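Local structure of Non-ribosomal peptide synthetase (Streptomyces halstedii, 3WV4) at residues 313-318 and 337-342; 360-365 and 434-439. The protein is the N-terminal part of a non-ribosomal peptide synthetase and belongs to the AMP-binding (ANL) family of proteins. One frame throughout, in Å; residues are numbered along the deposited sequence.

Contact 1 (313-318 and 337-342); sequences TNSAAA and VRMYGQ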
ATOM      1  N   THR A 313       7.137  11.228  -3.707  1.00 26.94           N
ATOM      2  CA  THR A 313       5.710  11.260  -3.568  1.00 30.52           C
ATOM      3  C   THR A 313       5.347  11.297  -2.073  1.00 31.84           C
ATOM      4  O   THR A 313       5.770  10.458  -1.300  1.00 29.68           O
ATOM      5  CB  THR A 313       5.029  10.091  -4.292  1.00 28.69           C
ATOM      6  OG1 THR A 313       5.398   8.851  -3.737  1.00 26.63           O
ATOM      7  CG2 THR A 313       5.470  10.052  -5.681  1.00 30.78           C
ATOM      8  N   ASN A 314       4.509  12.252  -1.724  1.00 34.58           N
ATOM      9  CA  ASN A 314       4.179  12.502  -0.364  1.00 41.56           C
ATOM     10  C   ASN A 314       2.700  12.275  -0.200  1.00 46.72           C
ATOM     11  O   ASN A 314       1.875  12.928  -0.866  1.00 44.93           O
ATOM     12  CB  ASN A 314       4.530  13.930   0.037  1.00 44.86           C
ATOM     13  CG  ASN A 314       4.308  14.175   1.529  1.00 46.62           C
ATOM     14  OD1 ASN A 314       4.987  13.587   2.363  1.00 54.86           O
ATOM     15  ND2 ASN A 314       3.389  15.040   1.856  1.00 40.91           N
ATOM     16  N   SER A 315       2.381  11.315   0.669  1.00 50.97           N
ATOM     17  CA  SER A 315       1.034  11.168   1.182  1.00 59.98           C
ATOM     18  C   SER A 315       1.177  11.560   2.667  1.00 64.32           C
ATOM     19  O   SER A 315       2.016  12.405   3.019  1.00 68.94           O
ATOM     20  CB  SER A 315       0.451   9.737   0.896  1.00 55.80           C
ATOM     21  OG  SER A 315       1.358   8.667   1.151  1.00 58.68           O
ATOM     22  N   ALA A 316       0.363  10.991   3.536  1.00 68.98           N
ATOM     23  CA  ALA A 316       0.517  11.228   4.971  1.00 68.37           C
ATOM     24  C   ALA A 316       0.142  12.646   5.424  1.00 67.28           C
ATOM     25  O   ALA A 316      -0.793  12.772   6.212  1.00 77.76           O
ATOM     26  CB  ALA A 316       1.927  10.870   5.451  1.00 68.81           C
ATOM     27  N   ALA A 317       0.849  13.692   4.975  1.00 59.26           N
ATOM     28  CA  ALA A 317       0.653  15.068   5.526  1.00 54.28           C
ATOM     29  C   ALA A 317       1.386  16.162   4.778  1.00 49.93           C
ATOM     30  O   ALA A 317       2.372  15.916   4.144  1.00 56.58           O
ATOM     31  CB  ALA A 317       1.072  15.120   6.992  1.00 55.17           C
ATOM     32  N   ALA A 318       0.892  17.375   4.891  1.00 46.14           N
ATOM     33  CA  ALA A 318       1.425  18.524   4.216  1.00 46.06           C
ATOM     34  C   ALA A 318       2.940  18.618   4.307  1.00 46.66           C
ATOM     35  O   ALA A 318       3.548  18.507   5.375  1.00 48.05           O
ATOM     36  CB  ALA A 318       0.786  19.797   4.783  1.00 47.69           C
ATOM     37  N   VAL A 337       5.697  15.597  -5.466  1.00 25.66           N
ATOM     38  CA  VAL A 337       4.329  15.365  -5.880  1.00 25.83           C
ATOM     39  C   VAL A 337       3.394  15.296  -4.687  1.00 26.22           C
ATOM     40  O   VAL A 337       3.613  14.460  -3.814  1.00 26.25           O
ATOM     41  CB  VAL A 337       4.226  14.061  -6.679  1.00 25.57           C
ATOM     42  CG1 VAL A 337       2.789  13.774  -7.008  1.00 25.84           C
ATOM     43  CG2 VAL A 337       5.106  14.148  -7.937  1.00 25.08           C
ATOM     44  N   ARG A 338       2.380  16.175  -4.660  1.00 25.07           N
ATOM     45  CA  ARG A 338       1.457  16.170  -3.565  1.00 27.83           C
ATOM     46  C   ARG A 338       0.318  15.240  -3.826  1.00 27.27           C
ATOM     47  O   ARG A 338      -0.153  15.114  -4.963  1.00 26.60           O
ATOM     48  CB  ARG A 338       0.953  17.586  -3.256  1.00 31.96           C
ATOM     49  CG  ARG A 338       2.021  18.570  -2.693  1.00 33.26           C
ATOM     50  CD  ARG A 338       2.350  19.720  -3.684  1.00 39.24           C
ATOM     51  NE  ARG A 338       1.214  20.549  -4.007  1.00 39.46           N
ATOM     52  CZ  ARG A 338       1.057  21.340  -5.070  1.00 38.65           C
ATOM     53  NH1 ARG A 338       1.918  21.423  -6.068  1.00 37.65           N
ATOM     54  NH2 ARG A 338      -0.039  22.084  -5.122  1.00 42.81           N
ATOM     55  N   MET A 339      -0.168  14.606  -2.764  1.00 27.48           N
ATOM     56  CA  MET A 339      -1.259  13.641  -2.847  1.00 29.22           C
ATOM     57  C   MET A 339      -2.113  13.751  -1.598  1.00 28.01           C
ATOM     58  O   MET A 339      -1.635  14.177  -0.578  1.00 27.13           O
ATOM     59  CB  MET A 339      -0.694  12.212  -2.936  1.00 28.44           C
ATOM     60  CG  MET A 339       0.403  12.106  -3.998  1.00 30.99           C
ATOM     61  SD  MET A 339       0.822  10.451  -4.452  1.00 30.61           S
ATOM     62  CE  MET A 339       1.536   9.942  -2.913  1.00 36.82           C
ATOM     63  N   TYR A 340      -3.365  13.344  -1.694  1.00 25.86           N
ATOM     64  CA  TYR A 340      -4.239  13.288  -0.529  1.00 26.06           C
ATOM     65  C   TYR A 340      -5.083  12.066  -0.656  1.00 25.31           C
ATOM     66  O   TYR A 340      -5.490  11.675  -1.771  1.00 25.90           O
ATOM     67  CB  TYR A 340      -5.092  14.561  -0.449  1.00 26.91           C
ATOM     68  CG  TYR A 340      -6.381  14.389   0.275  1.00 27.87           C
ATOM     69  CD1 TYR A 340      -6.400  14.192   1.700  1.00 29.48           C
ATOM     70  CD2 TYR A 340      -7.603  14.475  -0.393  1.00 27.63           C
ATOM     71  CE1 TYR A 340      -7.608  14.071   2.371  1.00 29.82           C
ATOM     72  CE2 TYR A 340      -8.810  14.321   0.279  1.00 29.49           C
ATOM     73  CZ  TYR A 340      -8.808  14.146   1.669  1.00 30.73           C
ATOM     74  OH  TYR A 340     -10.021  13.970   2.334  1.00 34.28           O
ATOM     75  N   GLY A 341      -5.316  11.407   0.453  1.00 25.23           N
ATOM     76  CA  GLY A 341      -6.153  10.243   0.457  1.00 26.53           C
ATOM     77  C   GLY A 341      -6.550   9.793   1.840  1.00 27.81           C
ATOM     78  O   GLY A 341      -6.088  10.353   2.825  1.00 29.92           O
ATOM     79  N   GLN A 342      -7.378   8.751   1.895  1.00 29.79           N
ATOM     80  CA  GLN A 342      -7.732   8.038   3.127  1.00 32.71           C
ATOM     81  C   GLN A 342      -7.660   6.587   2.788  1.00 29.80           C
ATOM     82  O   GLN A 342      -7.918   6.221   1.643  1.00 34.20           O
ATOM     83  CB  GLN A 342      -9.207   8.288   3.536  1.00 32.76           C
ATOM     84  CG  GLN A 342      -9.484   9.632   4.189  1.00 37.79           C
ATOM     85  CD  GLN A 342     -10.945   9.801   4.628  1.00 39.07           C
ATOM     86  OE1 GLN A 342     -11.843   9.027   4.278  1.00 45.94           O
ATOM     87  NE2 GLN A 342     -11.165  10.778   5.442  1.00 40.74           N
TER
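Strands 311-314 and 335-340 lie parallel in the beta-alpha-beta unit whose crossover is helix 321-330, and the two segments meet where these strands end. T313 pairs with V337 and N314 with R338. N314 N donates to V337 O at 3.2 Å, almost along the C=O axis (C=O...N 173°). Beyond the paired residues M339 does most of the touching. Its CG stands anti to the carbonyl carbon, and a bend at chi3 (-67°) folds the thioether back over the neighbouring strand. The M339 chain crosses the T313 side chain obliquely, its methyl CE 3.8 Å from T313 CB and also against S315 CB. M339 CB lies 3.4 Å from N314 O. T313 and V337 share a face of the sheet, and both also pack on L229 of helix 215-229; I350 of the next strand touches V337 and M339. On the face of N314 and R338, R338 NH2 donates to S362 O. N314 instead fixes the turn that follows its own strand: with CG anti to the backbone N, its ND2 donates to A317 O at 2.7 Å, the acceptor in the amide plane but the donor 33° out of the carbonyl plane.

Contact 2 (360-365 and 434-439); sequences PDSVGL and DGFLYF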
ATOM      1  N   PRO A 360      -0.115  26.082  -5.224  1.00 34.00           N
ATOM      2  CA  PRO A 360       0.448  25.631  -3.925  1.00 35.11           C
ATOM      3  C   PRO A 360      -0.530  25.089  -2.875  1.00 32.85           C
ATOM      4  O   PRO A 360      -0.183  24.187  -2.166  1.00 37.63           O
ATOM      5  CB  PRO A 360       1.183  26.867  -3.383  1.00 36.78           C
ATOM      6  CG  PRO A 360       0.689  28.038  -4.201  1.00 37.99           C
ATOM      7  CD  PRO A 360       0.324  27.441  -5.563  1.00 35.75           C
ATOM      8  N   ASP A 361      -1.736  25.586  -2.786  1.00 34.31           N
ATOM      9  CA  ASP A 361      -2.665  25.108  -1.726  1.00 39.22           C
ATOM     10  C   ASP A 361      -3.480  23.881  -2.038  1.00 38.18           C
ATOM     11  O   ASP A 361      -4.316  23.457  -1.195  1.00 36.78           O
ATOM     12  CB  ASP A 361      -3.659  26.228  -1.370  1.00 43.65           C
ATOM     13  CG  ASP A 361      -3.004  27.346  -0.614  1.00 49.82           C
ATOM     14  OD1 ASP A 361      -2.027  27.065   0.135  1.00 53.43           O
ATOM     15  OD2 ASP A 361      -3.472  28.500  -0.764  1.00 59.26           O
ATOM     16  N   SER A 362      -3.347  23.390  -3.280  1.00 32.80           N
ATOM     17  CA  SER A 362      -4.139  22.271  -3.727  1.00 29.34           C
ATOM     18  C   SER A 362      -3.449  20.970  -3.375  1.00 27.16           C
ATOM     19  O   SER A 362      -2.233  20.887  -3.350  1.00 26.91           O
ATOM     20  CB  SER A 362      -4.396  22.369  -5.285  1.00 28.85           C
ATOM     21  OG  SER A 362      -5.089  21.222  -5.746  1.00 27.44           O
ATOM     22  N   VAL A 363      -4.252  19.937  -3.188  1.00 28.32           N
ATOM     23  CA  VAL A 363      -3.792  18.557  -3.111  1.00 27.66           C
ATOM     24  C   VAL A 363      -4.106  17.761  -4.413  1.00 26.29           C
ATOM     25  O   VAL A 363      -4.221  16.521  -4.419  1.00 25.22           O
ATOM     26  CB  VAL A 363      -4.405  17.813  -1.900  1.00 27.25           C
ATOM     27  CG1 VAL A 363      -3.796  18.344  -0.613  1.00 29.41           C
ATOM     28  CG2 VAL A 363      -5.927  17.891  -1.882  1.00 26.40           C
ATOM     29  N   GLY A 364      -4.318  18.488  -5.485  1.00 27.42           N
ATOM     30  CA  GLY A 364      -4.399  17.877  -6.824  1.00 28.24           C
ATOM     31  C   GLY A 364      -5.767  17.561  -7.338  1.00 27.80           C
ATOM     32  O   GLY A 364      -6.810  18.084  -6.847  1.00 26.00           O
ATOM     33  N   LEU A 365      -5.781  16.694  -8.350  1.00 27.30           N
ATOM     34  CA  LEU A 365      -7.008  16.363  -9.091  1.00 25.37           C
ATOM     35  C   LEU A 365      -7.430  14.996  -8.653  1.00 25.32           C
ATOM     36  O   LEU A 365      -6.603  14.237  -8.232  1.00 24.72           O
ATOM     37  CB  LEU A 365      -6.698  16.352 -10.569  1.00 25.53           C
ATOM     38  CG  LEU A 365      -6.370  17.702 -11.172  1.00 23.95           C
ATOM     39  CD1 LEU A 365      -5.710  17.547 -12.526  1.00 23.47           C
ATOM     40  CD2 LEU A 365      -7.657  18.508 -11.299  1.00 24.82           C
ATOM     41  N   ASP A 434     -11.529  24.303 -12.322  1.00 43.90           N
ATOM     42  CA  ASP A 434     -10.700  23.332 -12.997  1.00 39.00           C
ATOM     43  C   ASP A 434     -10.866  21.912 -12.402  1.00 38.16           C
ATOM     44  O   ASP A 434     -10.559  20.903 -13.046  1.00 34.98           O
ATOM     45  CB  ASP A 434      -9.264  23.884 -13.037  1.00 37.82           C
ATOM     46  CG  ASP A 434      -9.080  24.920 -14.163  1.00 43.42           C
ATOM     47  OD1 ASP A 434      -9.598  24.679 -15.291  1.00 45.22           O
ATOM     48  OD2 ASP A 434      -8.412  25.966 -13.984  1.00 47.81           O
ATOM     49  N   GLY A 435     -11.396  21.821 -11.176  1.00 38.29           N
ATOM     50  CA  GLY A 435     -11.595  20.504 -10.524  1.00 34.36           C
ATOM     51  C   GLY A 435     -10.465  20.147  -9.567  1.00 33.94           C
ATOM     52  O   GLY A 435     -10.399  19.022  -9.083  1.00 30.97           O
ATOM     53  N   PHE A 436      -9.597  21.110  -9.272  1.00 31.29           N
ATOM     54  CA  PHE A 436      -8.562  20.889  -8.286  1.00 30.50           C
ATOM     55  C   PHE A 436      -9.122  20.928  -6.865  1.00 32.81           C
ATOM     56  O   PHE A 436     -10.045  21.706  -6.541  1.00 32.93           O
ATOM     57  CB  PHE A 436      -7.511  21.956  -8.406  1.00 30.49           C
ATOM     58  CG  PHE A 436      -6.601  21.774  -9.593  1.00 31.15           C
ATOM     59  CD1 PHE A 436      -5.426  21.064  -9.470  1.00 28.47           C
ATOM     60  CD2 PHE A 436      -6.901  22.385 -10.791  1.00 29.63           C
ATOM     61  CE1 PHE A 436      -4.593  20.893 -10.563  1.00 29.58           C
ATOM     62  CE2 PHE A 436      -6.078  22.205 -11.892  1.00 33.38           C
ATOM     63  CZ  PHE A 436      -4.898  21.463 -11.768  1.00 30.91           C
ATOM     64  N   LEU A 437      -8.530  20.136  -6.002  1.00 31.36           N
ATOM     65  CA  LEU A 437      -9.018  20.048  -4.623  1.00 33.70           C
ATOM     66  C   LEU A 437      -8.200  20.888  -3.676  1.00 32.47           C
ATOM     67  O   LEU A 437      -6.982  21.000  -3.808  1.00 28.26           O
ATOM     68  CB  LEU A 437      -9.048  18.598  -4.175  1.00 35.08           C
ATOM     69  CG  LEU A 437      -9.485  18.294  -2.723  1.00 35.58           C
ATOM     70  CD1 LEU A 437     -10.907  18.738  -2.415  1.00 34.78           C
ATOM     71  CD2 LEU A 437      -9.315  16.811  -2.496  1.00 35.10           C
ATOM     72  N   TYR A 438      -8.918  21.519  -2.743  1.00 32.73           N
ATOM     73  CA  TYR A 438      -8.324  22.353  -1.696  1.00 34.50           C
ATOM     74  C   TYR A 438      -8.971  22.031  -0.354  1.00 37.79           C
ATOM     75  O   TYR A 438     -10.166  21.681  -0.280  1.00 37.51           O
ATOM     76  CB  TYR A 438      -8.586  23.826  -1.993  1.00 35.02           C
ATOM     77  CG  TYR A 438      -7.987  24.312  -3.286  1.00 35.36           C
ATOM     78  CD1 TYR A 438      -6.735  24.913  -3.314  1.00 33.65           C
ATOM     79  CD2 TYR A 438      -8.688  24.178  -4.493  1.00 33.13           C
ATOM     80  CE1 TYR A 438      -6.187  25.359  -4.480  1.00 31.40           C
ATOM     81  CE2 TYR A 438      -8.131  24.614  -5.674  1.00 34.50           C
ATOM     82  CZ  TYR A 438      -6.873  25.180  -5.644  1.00 32.29           C
ATOM     83  OH  TYR A 438      -6.369  25.629  -6.784  1.00 34.72           O
ATOM     84  N   PHE A 439      -8.213  22.201   0.710  1.00 43.46           N
ATOM     85  CA  PHE A 439      -8.778  22.165   2.075  1.00 50.79           C
ATOM     86  C   PHE A 439      -9.432  23.452   2.565  1.00 51.62           C
ATOM     87  O   PHE A 439      -9.095  24.544   2.100  1.00 56.36           O
ATOM     88  CB  PHE A 439      -7.703  21.703   3.059  1.00 50.36           C
ATOM     89  CG  PHE A 439      -7.321  20.285   2.857  1.00 52.98           C
ATOM     90  CD1 PHE A 439      -8.298  19.340   2.628  1.00 54.81           C
ATOM     91  CD2 PHE A 439      -6.000  19.891   2.921  1.00 53.87           C
ATOM     92  CE1 PHE A 439      -7.957  18.015   2.455  1.00 57.71           C
ATOM     93  CE2 PHE A 439      -5.652  18.567   2.756  1.00 53.17           C
ATOM     94  CZ  PHE A 439      -6.632  17.630   2.510  1.00 54.24           C
TER
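An antiparallel pairing of strands 362-366 and 437-439 joins two neighbouring strands within the mixed sheet, and an ST turn at S362 gives it its tight centre. S362 OG, anti to the backbone N (chi1 176°), accepts from G364 N two residues on at 2.9 Å and donates to L437 O at 2.7 Å, in the carbonyl plane on a lone pair. S362 OG is thus used as both donor and acceptor, and it also sits at the edge of the F436 ring. V363 N reaches L437 O as well, at 3.0 Å and from above the carbonyl plane, so two donors grip that oxygen. The return bond, L437 N to G364 O at 2.8 Å, lies in the plane of its carbonyl.

Two CH-pi contacts close the same side of the pairing. L365 CD2 stands 3.7 Å from the F436 ring centroid, only 6° off the normal, while S362 CB lies over a face of the Y438 ring, offset toward its rim. Y438 OH is held by D432, and the ring of H430 lies nearly parallel to that of Y438. Across the strands, V363 and L437 run side by side, V363 CG2 meeting L437 CD2 at 3.6 Å, and both rest on Y340 of strand 335-340.

Toward the exposed ends the fit loosens. D361 turns its carboxylate away from strand 437-439, leaving its CB at the edge of the Y438 ring. At the other end D434 likewise leads away, to a salt bridge with R359. F439 packs its ring edge-to-face with that of Y340, but its contact with V363 is slight: the side chains cross at about a right angle and touch through V363 CG1 and F439 CE2, 3.9 Å apart.

Overall arrangement
From the N terminus, the chain reaches contact 1 first: strand 311-314 leads through helix 321-330 into strand 335-340, closing a short loop of 18 residues between the segments. Contact 2 opens only afterwards and closes a longer one, 68 residues rich in strand, so the two lie in series and neither nest nor cross. Strand 349-350 bridges them, antiparallel to both 335-340 and 362-366, which makes one continuous sheet of the parallel beta-alpha-beta part and the antiparallel C-terminal strands. The contacts lie about 12 Å apart, centre to centre, and touch directly: R338 and Y340 of contact 1 reach S362, V363, L437 and F439 of contact 2.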